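Local coordinates for uncharacterized protein (Clostridium sporogenes, PDB 4Q0Y) that is of unknown function but has a hot-dog, thioesterase-like fold, so a thioesterase-related role is possible though unproven, at residues I11-F16 with E125-V130; N44-S49 with S102-S107; K59-E64 with Y92-D97. One frame throughout, in Å; residues are numbered along the deposited sequence.

Contact 1: residues I11-F16 with E125-V130; sequences IDVFKF and EIFLNV
Val-13 of strand 4-15 and Val-130 of the tail behind helix 117-126 reach toward each other and meet tip to tip. CG1 of Val-130 is the atom that does the touching: it lies 3.9 Å from CB of Val-13 and about equally close, 4.0 Å, to both CG1 and CG2 of Val-13, so one methyl sits over the fork of the other valine. That methyl is placed there by a first torsion that sets CG1 of Val-130 anti to its backbone N (chi1 176°). Beside this pair, CG2 of Val-13 looks at the edge of the Phe-127 ring, near its plane, with CE1 of Phe-127 4.4 Å away; the approach is looser, at the rim and not over a face. CG2 of Ile-126 lies against one face, 3.7 Å above the plane and offset toward the rim. Phe-127 is the first residue to leave helical geometry, and its side chain leans toward the strand although its CB does not point there. Further out, the ring also packs on Ile-30 and Ile-72, from the strands to either side of 4-15, while Ile-11 and Ile-126 both pack on Phe-39 of helix 33-44. Backbone bonds of Val-13 to Ile-27 and Gly-28 fix its strand in the sheet. The contact is wholly apolar between the segments and largely buried. It brings the residues just past helix 117-126 down onto the helix-covered face of a curved antiparallel sheet, the layering of the hot-dog, thioesterase-like fold.

Contact 2: residues N44-S49 with S102-S107; sequences NSLDTS and SYIIFS
Leu-46, in the loop that leads from helix 33-44 to strand 52-55, drops its side chain onto strand 102-106, on the helix-bearing face of the hot-dog-like sheet. CB points toward the strand, and CG is anti to the carbonyl carbon (chi1 -60°), which carries the isobutyl fork forward between two strand residues. At the fork the branches part. CD2 goes to the aliphatic neighbour, ending 4.4 Å from CD1 of Ile-104, a loose methyl-to-methyl touch. CD1 takes the aromatic one. Leu-46 and Phe-106 come from opposite directions, and the methyl lies in the plane of the ring, at its edge, instead of over a face. Ile-104 and Phe-106 are two apart in the strand and so both point to this face. Around them, Leu-46 also packs on Ile-52 and Tyr-113, and Phe-106 meets Phe-89 edge to face. The loop itself is tied by a turn bond of 3.2 Å from Thr-48 N to Ser-45 O, and Asp-47 OD1 is hydrogen-bonded to Tyr-113 OH, which anchors the loop beside Leu-46 to strand 112-115. At the ring edge, CD1 of Leu-46 is 3.8 Å from CZ of Phe-106 and 4.1 Å from CE1 of Phe-106.

Contact 3: residues K59-E64 with Y92-D97; sequences KDANIE and YILVGD. With CD (cadmium ion), chain J.
Leu-94 carries CG anti to its carbonyl carbon (chi1 -61°), which lifts its two methyls from strand 83-95 toward the loop 59-64. In Ile-63 it is CG2 that is anti to the carbonyl carbon, while CG1 stands between N and C (chi1 67°); CG2 is thereby left as the branch that faces Leu-94, and the longer arm runs away. The two methyls of Leu-94 divide the loop between them: CD1 lies 3.9 Å from CB of Ala-61, and CD2 is 4.1 Å from CG2 of Ile-63. The side chains of Ile-63 and Leu-94 cross at about a right angle. This joins a loop of the hot-dog-like fold, between strands 52-55 and 68-80, to the long central strand of its antiparallel sheet, with Phe-66 also packed on Leu-94. Tyr-92, two residues earlier in the strand, stacks on His-71. On the outer side of the loop, Asp-60 OD1 binds a cadmium ion at 2.4 Å. Two waters also bind the metal, each 2.4 Å from it. Water 1 also donates a hydrogen bond of 3.2 Å to Asp-60 OD2, the oxygen not bonded to the metal.

All three contacts draw on one antiparallel sheet, and along the chain they are nested: contact 3 inside the loop closed by contact 2, and contact 2 inside that closed by contact 1. Centres of contacts 1 and 2 are about 17 Å apart, on opposite sides of the chain's centre, with nearest atoms about 6 Å apart. Contact 3 touches both others, its centre about 14 Å from each. Phe-16 from contact 1 packs on it, CE2 of Phe-16 lying 3.4 Å from CD2 of Leu-94. Neighbouring strands join contacts 2 and 3, Tyr-103 N being 2.8 Å from Leu-94 O. The cadmium ion at Asp-60 belongs to contact 3; no active site is established here.

Contact 1: residues I11-F16 with E125-V130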
ATOM      1  N   ILE B  11      -5.643  -6.421  13.712  1.00 12.36           N
ATOM      2  CA  ILE B  11      -5.999  -5.185  14.398  1.00 12.22           C
ATOM      3  C   ILE B  11      -7.046  -5.508  15.464  1.00 13.35           C
ATOM      4  O   ILE B  11      -8.147  -5.898  15.133  1.00 14.97           O
ATOM      5  CB  ILE B  11      -6.575  -4.091  13.448  1.00 12.95           C
ATOM      6  CG1 ILE B  11      -5.630  -3.771  12.281  1.00 12.72           C
ATOM      7  CG2 ILE B  11      -6.906  -2.832  14.245  1.00 16.24           C
ATOM      8  CD1 ILE B  11      -6.278  -3.020  11.133  1.00 13.75           C
ATOM      9  N   ASP B  12      -6.696  -5.335  16.733  1.00 12.80           N
ATOM     10  CA  ASP B  12      -7.666  -5.469  17.826  1.00 13.53           C
ATOM     11  C   ASP B  12      -8.513  -4.200  17.868  1.00 12.85           C
ATOM     12  O   ASP B  12      -7.970  -3.097  17.751  1.00 12.78           O
ATOM     13  CB  ASP B  12      -6.985  -5.696  19.158  1.00 15.05           C
ATOM     14  CG  ASP B  12      -6.262  -7.011  19.202  1.00 18.40           C
ATOM     15  OD1 ASP B  12      -6.935  -8.026  19.020  1.00 21.82           O
ATOM     16  OD2 ASP B  12      -5.042  -7.037  19.433  1.00 22.14           O
ATOM     17  N   VAL B  13      -9.826  -4.370  18.032  1.00 12.35           N
ATOM     18  CA  VAL B  13     -10.780  -3.270  17.964  1.00 13.14           C
ATOM     19  C   VAL B  13     -11.532  -3.182  19.296  1.00 12.94           C
ATOM     20  O   VAL B  13     -12.071  -4.180  19.792  1.00 12.71           O
ATOM     21  CB  VAL B  13     -11.772  -3.439  16.807  1.00 13.31           C
ATOM     22  CG1 VAL B  13     -12.735  -2.243  16.726  1.00 15.41           C
ATOM     23  CG2 VAL B  13     -11.015  -3.636  15.491  1.00 14.13           C
ATOM     24  N   PHE B  14     -11.579  -1.974  19.840  1.00 13.96           N
ATOM     25  CA  PHE B  14     -12.165  -1.667  21.152  1.00 13.20           C
ATOM     26  C   PHE B  14     -13.147  -0.511  21.043  1.00 12.60           C
ATOM     27  O   PHE B  14     -13.021   0.326  20.135  1.00 14.26           O
ATOM     28  CB  PHE B  14     -11.084  -1.274  22.156  1.00 12.84           C
ATOM     29  CG  PHE B  14     -10.010  -2.317  22.351  1.00 14.79           C
ATOM     30  CD1 PHE B  14      -8.903  -2.391  21.458  1.00 13.99           C
ATOM     31  CD2 PHE B  14     -10.066  -3.207  23.419  1.00 15.93           C
ATOM     32  CE1 PHE B  14      -7.900  -3.334  21.631  1.00 15.96           C
ATOM     33  CE2 PHE B  14      -9.051  -4.160  23.580  1.00 15.67           C
ATOM     34  CZ  PHE B  14      -7.979  -4.220  22.690  1.00 14.74           C
ATOM     35  N   LYS B  15     -14.090  -0.445  21.983  1.00 14.62           N
ATOM     36  CA  LYS B  15     -15.080   0.614  22.005  1.00 15.80           C
ATOM     37  C   LYS B  15     -14.414   1.948  22.308  1.00 14.67           C
ATOM     38  O   LYS B  15     -13.587   2.038  23.204  1.00 16.50           O
ATOM     39  CB  LYS B  15     -16.166   0.324  23.032  1.00 19.24           C
ATOM     40  CG  LYS B  15     -17.317   1.294  23.004  1.00 23.03           C
ATOM     41  CD  LYS B  15     -18.440   0.753  23.869  1.00 31.02           C
ATOM     42  CE  LYS B  15     -19.602   1.690  23.900  1.00 36.76           C
ATOM     43  NZ  LYS B  15     -20.141   1.968  22.542  1.00 37.92           N
ATOM     44  N   PHE B  16     -14.764   2.979  21.545  1.00 15.38           N
ATOM     45  CA  PHE B  16     -14.216   4.322  21.744  1.00 15.43           C
ATOM     46  C   PHE B  16     -14.925   4.915  22.959  1.00 16.25           C
ATOM     47  O   PHE B  16     -16.034   5.427  22.835  1.00 19.73           O
ATOM     48  CB  PHE B  16     -14.428   5.156  20.464  1.00 16.50           C
ATOM     49  CG  PHE B  16     -13.538   6.360  20.353  1.00 16.01           C
ATOM     50  CD1 PHE B  16     -13.526   7.350  21.347  1.00 18.66           C
ATOM     51  CD2 PHE B  16     -12.764   6.552  19.214  1.00 16.74           C
ATOM     52  CE1 PHE B  16     -12.717   8.473  21.219  1.00 17.47           C
ATOM     53  CE2 PHE B  16     -11.959   7.692  19.074  1.00 17.63           C
ATOM     54  CZ  PHE B  16     -11.925   8.627  20.088  1.00 17.70           C
ATOM     55  N   GLU B 125     -14.056   0.557   4.229  1.00 19.23           N
ATOM     56  CA  GLU B 125     -13.917  -0.845   3.814  1.00 22.40           C
ATOM     57  C   GLU B 125     -13.278  -1.701   4.918  1.00 19.13           C
ATOM     58  O   GLU B 125     -13.744  -2.821   5.195  1.00 19.54           O
ATOM     59  CB  GLU B 125     -13.119  -0.995   2.510  1.00 23.34           C
ATOM     60  CG  GLU B 125     -13.839  -0.411   1.308  1.00 25.08           C
ATOM     61  CD  GLU B 125     -12.967  -0.204   0.081  1.00 28.97           C
ATOM     62  OE1 GLU B 125     -11.772  -0.570   0.079  1.00 27.63           O
ATOM     63  OE2 GLU B 125     -13.503   0.387  -0.879  1.00 36.61           O
ATOM     64  N   ILE B 126     -12.218  -1.178   5.521  1.00 15.84           N
ATOM     65  CA  ILE B 126     -11.469  -1.895   6.567  1.00 15.41           C
ATOM     66  C   ILE B 126     -12.325  -2.154   7.823  1.00 16.04           C
ATOM     67  O   ILE B 126     -12.291  -3.281   8.384  1.00 16.77           O
ATOM     68  CB  ILE B 126     -10.193  -1.141   6.991  1.00 16.68           C
ATOM     69  CG1 ILE B 126      -9.218  -1.080   5.818  1.00 17.62           C
ATOM     70  CG2 ILE B 126      -9.527  -1.779   8.217  1.00 16.43           C
ATOM     71  CD1 ILE B 126      -8.195   0.030   5.942  1.00 18.30           C
ATOM     72  N   PHE B 127     -13.082  -1.142   8.231  1.00 16.78           N
ATOM     73  CA  PHE B 127     -13.862  -1.195   9.468  1.00 18.39           C
ATOM     74  C   PHE B 127     -15.345  -1.564   9.277  1.00 19.66           C
ATOM     75  O   PHE B 127     -16.119  -1.490  10.235  1.00 23.02           O
ATOM     76  CB  PHE B 127     -13.649   0.083  10.278  1.00 18.99           C
ATOM     77  CG  PHE B 127     -12.248   0.197  10.801  1.00 17.57           C
ATOM     78  CD1 PHE B 127     -11.839  -0.611  11.872  1.00 17.93           C
ATOM     79  CD2 PHE B 127     -11.302   0.992  10.156  1.00 17.73           C
ATOM     80  CE1 PHE B 127     -10.539  -0.580  12.310  1.00 17.65           C
ATOM     81  CE2 PHE B 127      -9.993   1.025  10.584  1.00 17.76           C
ATOM     82  CZ  PHE B 127      -9.608   0.241  11.675  1.00 18.81           C
ATOM     83  N   LEU B 128     -15.726  -2.028   8.085  1.00 21.42           N
ATOM     84  CA  LEU B 128     -17.088  -2.529   7.835  1.00 25.37           C
ATOM     85  C   LEU B 128     -17.304  -3.829   8.629  1.00 25.69           C
ATOM     86  O   LEU B 128     -16.453  -4.712   8.553  1.00 25.89           O
ATOM     87  CB  LEU B 128     -17.286  -2.834   6.337  1.00 26.64           C
ATOM     88  CG  LEU B 128     -18.605  -3.440   5.831  1.00 32.40           C
ATOM     89  CD1 LEU B 128     -19.760  -2.494   6.102  1.00 33.39           C
ATOM     90  CD2 LEU B 128     -18.499  -3.744   4.349  1.00 35.61           C
ATOM     91  N   ASN B 129     -18.411  -3.922   9.371  1.00 27.11           N
ATOM     92  CA  ASN B 129     -18.811  -5.162  10.067  0.50 29.69           C
ATOM     93  C   ASN B 129     -17.710  -5.807  10.930  1.00 26.17           C
ATOM     94  O   ASN B 129     -17.395  -7.007  10.776  1.00 26.58           O
ATOM     95  CB  ASN B 129     -19.350  -6.198   9.059  0.50 31.48           C
ATOM     96  CG  ASN B 129     -20.592  -5.732   8.330  0.50 34.25           C
ATOM     97  OD1 ASN B 129     -21.450  -5.061   8.899  0.50 37.21           O
ATOM     98  ND2 ASN B 129     -20.701  -6.111   7.064  0.50 33.99           N
ATOM     99  N   VAL B 130     -17.108  -5.021  11.816  1.00 25.02           N
ATOM    100  CA  VAL B 130     -16.173  -5.572  12.811  1.00 23.67           C
ATOM    101  C   VAL B 130     -17.055  -6.411  13.733  1.00 26.17           C
ATOM    102  O   VAL B 130     -18.044  -5.914  14.277  1.00 26.43           O
ATOM    103  CB  VAL B 130     -15.482  -4.512  13.672  1.00 22.91           C
ATOM    104  CG1 VAL B 130     -14.595  -5.171  14.754  1.00 21.65           C
ATOM    105  CG2 VAL B 130     -14.653  -3.570  12.806  1.00 20.96           C
TER

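Contact 2: residues N44-S49 with S102-S107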
ATOM      1  N   ASN B  44       1.830   3.566   6.589  1.00 15.36           N
ATOM      2  CA  ASN B  44       3.134   3.913   5.990  1.00 15.97           C
ATOM      3  C   ASN B  44       3.150   5.210   5.158  1.00 18.37           C
ATOM      4  O   ASN B  44       4.222   5.634   4.722  1.00 20.54           O
ATOM      5  CB  ASN B  44       3.666   2.775   5.116  1.00 17.95           C
ATOM      6  CG  ASN B  44       4.272   1.645   5.921  1.00 20.28           C
ATOM      7  OD1 ASN B  44       4.744   1.843   7.046  1.00 23.45           O
ATOM      8  ND2 ASN B  44       4.356   0.490   5.316  1.00 18.11           N
ATOM      9  N   SER B  45       1.984   5.801   4.911  1.00 17.37           N
ATOM     10  CA  SER B  45       1.886   6.989   4.086  1.00 18.73           C
ATOM     11  C   SER B  45       1.407   8.233   4.847  1.00 17.08           C
ATOM     12  O   SER B  45       1.184   9.279   4.210  1.00 18.90           O
ATOM     13  CB  SER B  45       1.019   6.665   2.873  1.00 20.18           C
ATOM     14  OG  SER B  45      -0.312   6.534   3.235  1.00 24.18           O
ATOM     15  N   LEU B  46       1.396   8.183   6.183  1.00 17.02           N
ATOM     16  CA  LEU B  46       0.908   9.315   6.993  1.00 19.43           C
ATOM     17  C   LEU B  46       1.654  10.619   6.747  1.00 20.31           C
ATOM     18  O   LEU B  46       1.026  11.667   6.719  1.00 19.47           O
ATOM     19  CB  LEU B  46       0.956   9.005   8.496  1.00 22.22           C
ATOM     20  CG  LEU B  46       0.133   7.818   8.978  1.00 20.00           C
ATOM     21  CD1 LEU B  46       0.453   7.537  10.445  1.00 24.00           C
ATOM     22  CD2 LEU B  46      -1.340   8.061   8.758  1.00 18.87           C
ATOM     23  N   ASP B  47       2.971  10.550   6.546  1.00 21.83           N
ATOM     24  CA  ASP B  47       3.812  11.754   6.342  1.00 25.14           C
ATOM     25  C   ASP B  47       4.200  12.022   4.890  1.00 26.86           C
ATOM     26  O   ASP B  47       4.900  13.018   4.614  1.00 28.17           O
ATOM     27  CB  ASP B  47       5.099  11.632   7.177  1.00 28.40           C
ATOM     28  CG  ASP B  47       4.829  11.627   8.673  1.00 34.03           C
ATOM     29  OD1 ASP B  47       4.009  12.445   9.137  1.00 31.51           O
ATOM     30  OD2 ASP B  47       5.459  10.821   9.387  1.00 39.51           O
ATOM     31  N   THR B  48       3.761  11.175   3.958  1.00 24.77           N
ATOM     32  CA  THR B  48       4.180  11.257   2.546  1.00 27.87           C
ATOM     33  C   THR B  48       3.042  11.262   1.525  1.00 32.15           C
ATOM     34  O   THR B  48       3.308  11.135   0.329  1.00 45.45           O
ATOM     35  CB  THR B  48       5.124  10.085   2.215  1.00 27.82           C
ATOM     36  OG1 THR B  48       4.452   8.849   2.478  1.00 26.79           O
ATOM     37  CG2 THR B  48       6.390  10.163   3.050  1.00 29.10           C
ATOM     38  N   SER B  49       1.799  11.444   1.962  1.00 26.00           N
ATOM     39  CA  SER B  49       0.639  11.409   1.067  1.00 27.11           C
ATOM     40  C   SER B  49       0.018  12.805   0.973  1.00 25.14           C
ATOM     41  O   SER B  49      -0.092  13.495   1.968  1.00 26.63           O
ATOM     42  CB  SER B  49      -0.374  10.416   1.586  1.00 26.38           C
ATOM     43  OG  SER B  49      -1.610  10.576   0.911  1.00 28.72           O
ATOM     44  N   SER B 102     -11.544  11.705   7.943  1.00 14.77           N
ATOM     45  CA  SER B 102     -11.259  10.814   9.047  1.00 13.94           C
ATOM     46  C   SER B 102     -10.066  11.303   9.829  1.00 14.81           C
ATOM     47  O   SER B 102      -9.284  12.097   9.310  1.00 14.64           O
ATOM     48  CB  SER B 102     -10.997   9.383   8.551  1.00 14.75           C
ATOM     49  OG  SER B 102     -12.126   8.881   7.863  1.00 16.03           O
ATOM     50  N   TYR B 103      -9.928  10.807  11.057  1.00 14.98           N
ATOM     51  CA  TYR B 103      -8.830  11.169  11.956  1.00 14.20           C
ATOM     52  C   TYR B 103      -8.203   9.934  12.586  1.00 14.04           C
ATOM     53  O   TYR B 103      -8.906   9.014  12.980  1.00 14.25           O
ATOM     54  CB  TYR B 103      -9.307  12.076  13.063  1.00 14.32           C
ATOM     55  CG  TYR B 103      -9.881  13.377  12.547  1.00 17.20           C
ATOM     56  CD1 TYR B 103     -11.209  13.456  12.122  1.00 18.96           C
ATOM     57  CD2 TYR B 103      -9.099  14.501  12.439  1.00 20.60           C
ATOM     58  CE1 TYR B 103     -11.737  14.648  11.617  1.00 22.27           C
ATOM     59  CE2 TYR B 103      -9.613  15.707  11.948  1.00 22.28           C
ATOM     60  CZ  TYR B 103     -10.929  15.770  11.543  1.00 24.89           C
ATOM     61  OH  TYR B 103     -11.419  16.957  11.037  1.00 31.84           O
ATOM     62  N   ILE B 104      -6.871   9.963  12.705  1.00 14.70           N
ATOM     63  CA  ILE B 104      -6.107   8.970  13.460  1.00 15.36           C
ATOM     64  C   ILE B 104      -5.317   9.731  14.535  1.00 15.40           C
ATOM     65  O   ILE B 104      -4.605  10.677  14.202  1.00 17.15           O
ATOM     66  CB  ILE B 104      -5.148   8.177  12.553  1.00 16.78           C
ATOM     67  CG1 ILE B 104      -5.977   7.321  11.576  1.00 15.95           C
ATOM     68  CG2 ILE B 104      -4.185   7.316  13.393  1.00 18.67           C
ATOM     69  CD1 ILE B 104      -5.179   6.702  10.448  1.00 18.08           C
ATOM     70  N   ILE B 105      -5.478   9.337  15.801  1.00 14.02           N
ATOM     71  CA  ILE B 105      -4.782   9.956  16.926  1.00 15.23           C
ATOM     72  C   ILE B 105      -3.934   8.875  17.592  1.00 13.31           C
ATOM     73  O   ILE B 105      -4.419   7.787  17.847  1.00 14.26           O
ATOM     74  CB  ILE B 105      -5.790  10.532  17.953  1.00 15.17           C
ATOM     75  CG1 ILE B 105      -6.709  11.587  17.308  1.00 17.58           C
ATOM     76  CG2 ILE B 105      -5.073  11.106  19.181  1.00 15.91           C
ATOM     77  CD1 ILE B 105      -7.934  11.904  18.146  1.00 19.75           C
ATOM     78  N   PHE B 106      -2.689   9.194  17.905  1.00 14.16           N
ATOM     79  CA  PHE B 106      -1.804   8.226  18.577  1.00 12.90           C
ATOM     80  C   PHE B 106      -2.043   8.380  20.076  1.00 13.32           C
ATOM     81  O   PHE B 106      -1.771   9.434  20.633  1.00 14.27           O
ATOM     82  CB  PHE B 106      -0.349   8.464  18.183  1.00 13.38           C
ATOM     83  CG  PHE B 106      -0.011   7.963  16.805  1.00 13.99           C
ATOM     84  CD1 PHE B 106      -0.442   8.643  15.680  1.00 15.15           C
ATOM     85  CD2 PHE B 106       0.694   6.786  16.630  1.00 13.04           C
ATOM     86  CE1 PHE B 106      -0.176   8.165  14.412  1.00 13.85           C
ATOM     87  CE2 PHE B 106       0.973   6.298  15.357  1.00 14.20           C
ATOM     88  CZ  PHE B 106       0.554   6.997  14.244  1.00 15.02           C
ATOM     89  N   SER B 107      -2.578   7.330  20.705  1.00 13.57           N
ATOM     90  CA  SER B 107      -2.943   7.299  22.128  1.00 13.48           C
ATOM     91  C   SER B 107      -1.745   7.650  23.003  1.00 13.54           C
ATOM     92  O   SER B 107      -0.627   7.173  22.751  1.00 15.86           O
ATOM     93  CB  SER B 107      -3.449   5.906  22.546  1.00 15.58           C
ATOM     94  OG  SER B 107      -3.779   5.887  23.933  1.00 18.84           O
TER

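Contact 3: residues K59-E64 with Y92-D97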
ATOM      1  N   LYS B  59      -9.598  18.321  19.724  1.00 24.84           N
ATOM      2  CA  LYS B  59      -9.988  18.095  21.133  1.00 24.22           C
ATOM      3  C   LYS B  59     -11.496  18.110  21.350  1.00 23.68           C
ATOM      4  O   LYS B  59     -11.951  17.545  22.348  1.00 23.10           O
ATOM      5  CB  LYS B  59      -9.369  19.152  22.044  1.00 27.65           C
ATOM      6  CG  LYS B  59      -7.847  19.115  22.162  1.00 33.08           C
ATOM      7  CD  LYS B  59      -7.435  20.100  23.251  1.00 36.84           C
ATOM      8  CE  LYS B  59      -5.933  20.356  23.350  1.00 47.52           C
ATOM      9  NZ  LYS B  59      -5.098  19.126  23.272  1.00 47.84           N
ATOM     10  N   ASP B  60     -12.249  18.749  20.451  1.00 21.18           N
ATOM     11  CA  ASP B  60     -13.720  18.836  20.572  1.00 22.34           C
ATOM     12  C   ASP B  60     -14.454  17.841  19.670  1.00 21.29           C
ATOM     13  O   ASP B  60     -15.680  17.909  19.529  1.00 21.40           O
ATOM     14  CB  ASP B  60     -14.187  20.237  20.273  1.00 23.61           C
ATOM     15  CG  ASP B  60     -13.604  21.254  21.224  1.00 28.56           C
ATOM     16  OD1 ASP B  60     -13.619  21.009  22.440  1.00 26.20           O
ATOM     17  OD2 ASP B  60     -13.117  22.311  20.768  1.00 31.18           O
ATOM     18  N   ALA B  61     -13.722  16.901  19.088  1.00 19.88           N
ATOM     19  CA  ALA B  61     -14.332  15.881  18.248  1.00 19.42           C
ATOM     20  C   ALA B  61     -15.160  15.013  19.162  1.00 19.88           C
ATOM     21  O   ALA B  61     -14.857  14.867  20.354  1.00 20.95           O
ATOM     22  CB  ALA B  61     -13.296  15.027  17.565  1.00 21.27           C
ATOM     23  N   ASN B  62     -16.233  14.484  18.602  1.00 22.89           N
ATOM     24  CA  ASN B  62     -16.977  13.452  19.274  1.00 22.18           C
ATOM     25  C   ASN B  62     -17.377  12.370  18.312  1.00 21.90           C
ATOM     26  O   ASN B  62     -17.582  12.566  17.090  1.00 23.04           O
ATOM     27  CB  ASN B  62     -18.207  14.039  19.966  1.00 25.18           C
ATOM     28  CG  ASN B  62     -19.098  14.779  19.012  1.00 25.92           C
ATOM     29  OD1 ASN B  62     -19.591  14.184  18.069  1.00 29.68           O
ATOM     30  ND2 ASN B  62     -19.305  16.080  19.238  1.00 27.05           N
ATOM     31  N   ILE B  63     -17.625  11.244  18.944  1.00 22.22           N
ATOM     32  CA  ILE B  63     -17.803  10.020  18.201  1.00 21.06           C
ATOM     33  C   ILE B  63     -19.089   9.957  17.386  1.00 21.66           C
ATOM     34  O   ILE B  63     -19.103   9.341  16.324  1.00 23.02           O
ATOM     35  CB  ILE B  63     -17.628   8.792  19.092  1.00 25.71           C
ATOM     36  CG1 ILE B  63     -18.737   8.664  20.156  1.00 29.79           C
ATOM     37  CG2 ILE B  63     -16.241   8.847  19.714  1.00 29.49           C
ATOM     38  CD1 ILE B  63     -18.664   7.363  20.922  1.00 36.88           C
ATOM     39  N   GLU B  64     -20.135  10.636  17.843  1.00 19.05           N
ATOM     40  CA  GLU B  64     -21.414  10.639  17.151  1.00 20.10           C
ATOM     41  C   GLU B  64     -21.356  11.290  15.775  1.00 20.00           C
ATOM     42  O   GLU B  64     -22.244  11.061  14.958  1.00 20.47           O
ATOM     43  CB  GLU B  64     -22.496  11.320  17.981  1.00 23.28           C
ATOM     44  CG  GLU B  64     -22.817  10.688  19.326  1.00 24.46           C
ATOM     45  CD  GLU B  64     -21.899  11.081  20.470  1.00 27.02           C
ATOM     46  OE1 GLU B  64     -21.007  11.941  20.335  1.00 27.59           O
ATOM     47  OE2 GLU B  64     -22.073  10.501  21.532  1.00 29.80           O
ATOM     48  N   TYR B  92      -6.571   5.987  18.382  1.00 10.94           N
ATOM     49  CA  TYR B  92      -8.009   6.327  18.334  1.00 11.98           C
ATOM     50  C   TYR B  92      -8.301   6.637  16.879  1.00 13.08           C
ATOM     51  O   TYR B  92      -7.558   7.398  16.250  1.00 13.67           O
ATOM     52  CB  TYR B  92      -8.369   7.535  19.221  1.00 12.25           C
ATOM     53  CG  TYR B  92      -7.686   7.581  20.593  1.00 13.28           C
ATOM     54  CD1 TYR B  92      -7.493   6.414  21.370  1.00 13.62           C
ATOM     55  CD2 TYR B  92      -7.302   8.798  21.145  1.00 14.34           C
ATOM     56  CE1 TYR B  92      -6.878   6.464  22.614  1.00 14.52           C
ATOM     57  CE2 TYR B  92      -6.686   8.859  22.395  1.00 14.98           C
ATOM     58  CZ  TYR B  92      -6.472   7.690  23.120  1.00 14.84           C
ATOM     59  OH  TYR B  92      -5.884   7.740  24.357  1.00 15.99           O
ATOM     60  N   ILE B  93      -9.384   6.076  16.341  1.00 12.63           N
ATOM     61  CA  ILE B  93      -9.731   6.321  14.938  1.00 13.33           C
ATOM     62  C   ILE B  93     -11.171   6.794  14.833  1.00 13.01           C
ATOM     63  O   ILE B  93     -12.043   6.238  15.496  1.00 12.33           O
ATOM     64  CB  ILE B  93      -9.400   5.098  14.042  1.00 16.09           C
ATOM     65  CG1 ILE B  93      -9.441   5.486  12.574  1.00 17.62           C
ATOM     66  CG2 ILE B  93     -10.324   3.916  14.320  1.00 16.61           C
ATOM     67  CD1 ILE B  93      -8.598   4.589  11.694  1.00 19.64           C
ATOM     68  N   LEU B  94     -11.368   7.871  14.055  1.00 13.92           N
ATOM     69  CA  LEU B  94     -12.678   8.474  13.814  1.00 13.83           C
ATOM     70  C   LEU B  94     -12.851   8.499  12.307  1.00 14.85           C
ATOM     71  O   LEU B  94     -12.124   9.212  11.615  1.00 13.39           O
ATOM     72  CB  LEU B  94     -12.699   9.878  14.393  1.00 14.38           C
ATOM     73  CG  LEU B  94     -12.471   9.992  15.891  1.00 16.55           C
ATOM     74  CD1 LEU B  94     -12.259  11.460  16.264  1.00 19.00           C
ATOM     75  CD2 LEU B  94     -13.629   9.382  16.661  1.00 17.94           C
ATOM     76  N   VAL B  95     -13.776   7.691  11.793  1.00 14.89           N
ATOM     77  CA  VAL B  95     -13.901   7.441  10.351  1.00 16.49           C
ATOM     78  C   VAL B  95     -15.189   8.040   9.799  1.00 17.16           C
ATOM     79  O   VAL B  95     -16.281   7.620  10.201  1.00 16.66           O
ATOM     80  CB  VAL B  95     -13.876   5.929  10.007  1.00 15.14           C
ATOM     81  CG1 VAL B  95     -13.981   5.682   8.496  1.00 14.65           C
ATOM     82  CG2 VAL B  95     -12.631   5.259  10.562  1.00 14.62           C
ATOM     83  N   GLY B  96     -15.059   8.968   8.848  1.00 16.78           N
ATOM     84  CA  GLY B  96     -16.183   9.452   8.084  1.00 18.71           C
ATOM     85  C   GLY B  96     -17.109  10.420   8.775  1.00 19.59           C
ATOM     86  O   GLY B  96     -18.210  10.046   9.209  1.00 19.67           O
ATOM     87  N   ASP B  97     -16.671  11.674   8.850  1.00 18.98           N
ATOM     88  CA  ASP B  97     -17.545  12.768   9.295  1.00 18.86           C
ATOM     89  C   ASP B  97     -18.438  13.237   8.148  1.00 19.89           C
ATOM     90  O   ASP B  97     -18.390  12.669   7.046  1.00 19.20           O
ATOM     91  CB  ASP B  97     -16.754  13.900   9.979  1.00 20.24           C
ATOM     92  CG  ASP B  97     -15.849  14.704   9.036  1.00 22.56           C
ATOM     93  OD1 ASP B  97     -15.898  14.585   7.788  1.00 21.16           O
ATOM     94  OD2 ASP B  97     -15.081  15.514   9.596  1.00 26.37           O
TER
HETATM   95 CD    CD J 201     -12.868  23.024  23.502  0.80 22.56          CD
HETATM   96  O   HOH W   1     -12.478  25.063  22.288  1.00  7.70           O
HETATM   97  O   HOH W   2     -10.650  22.148  23.808  1.00 22.03           O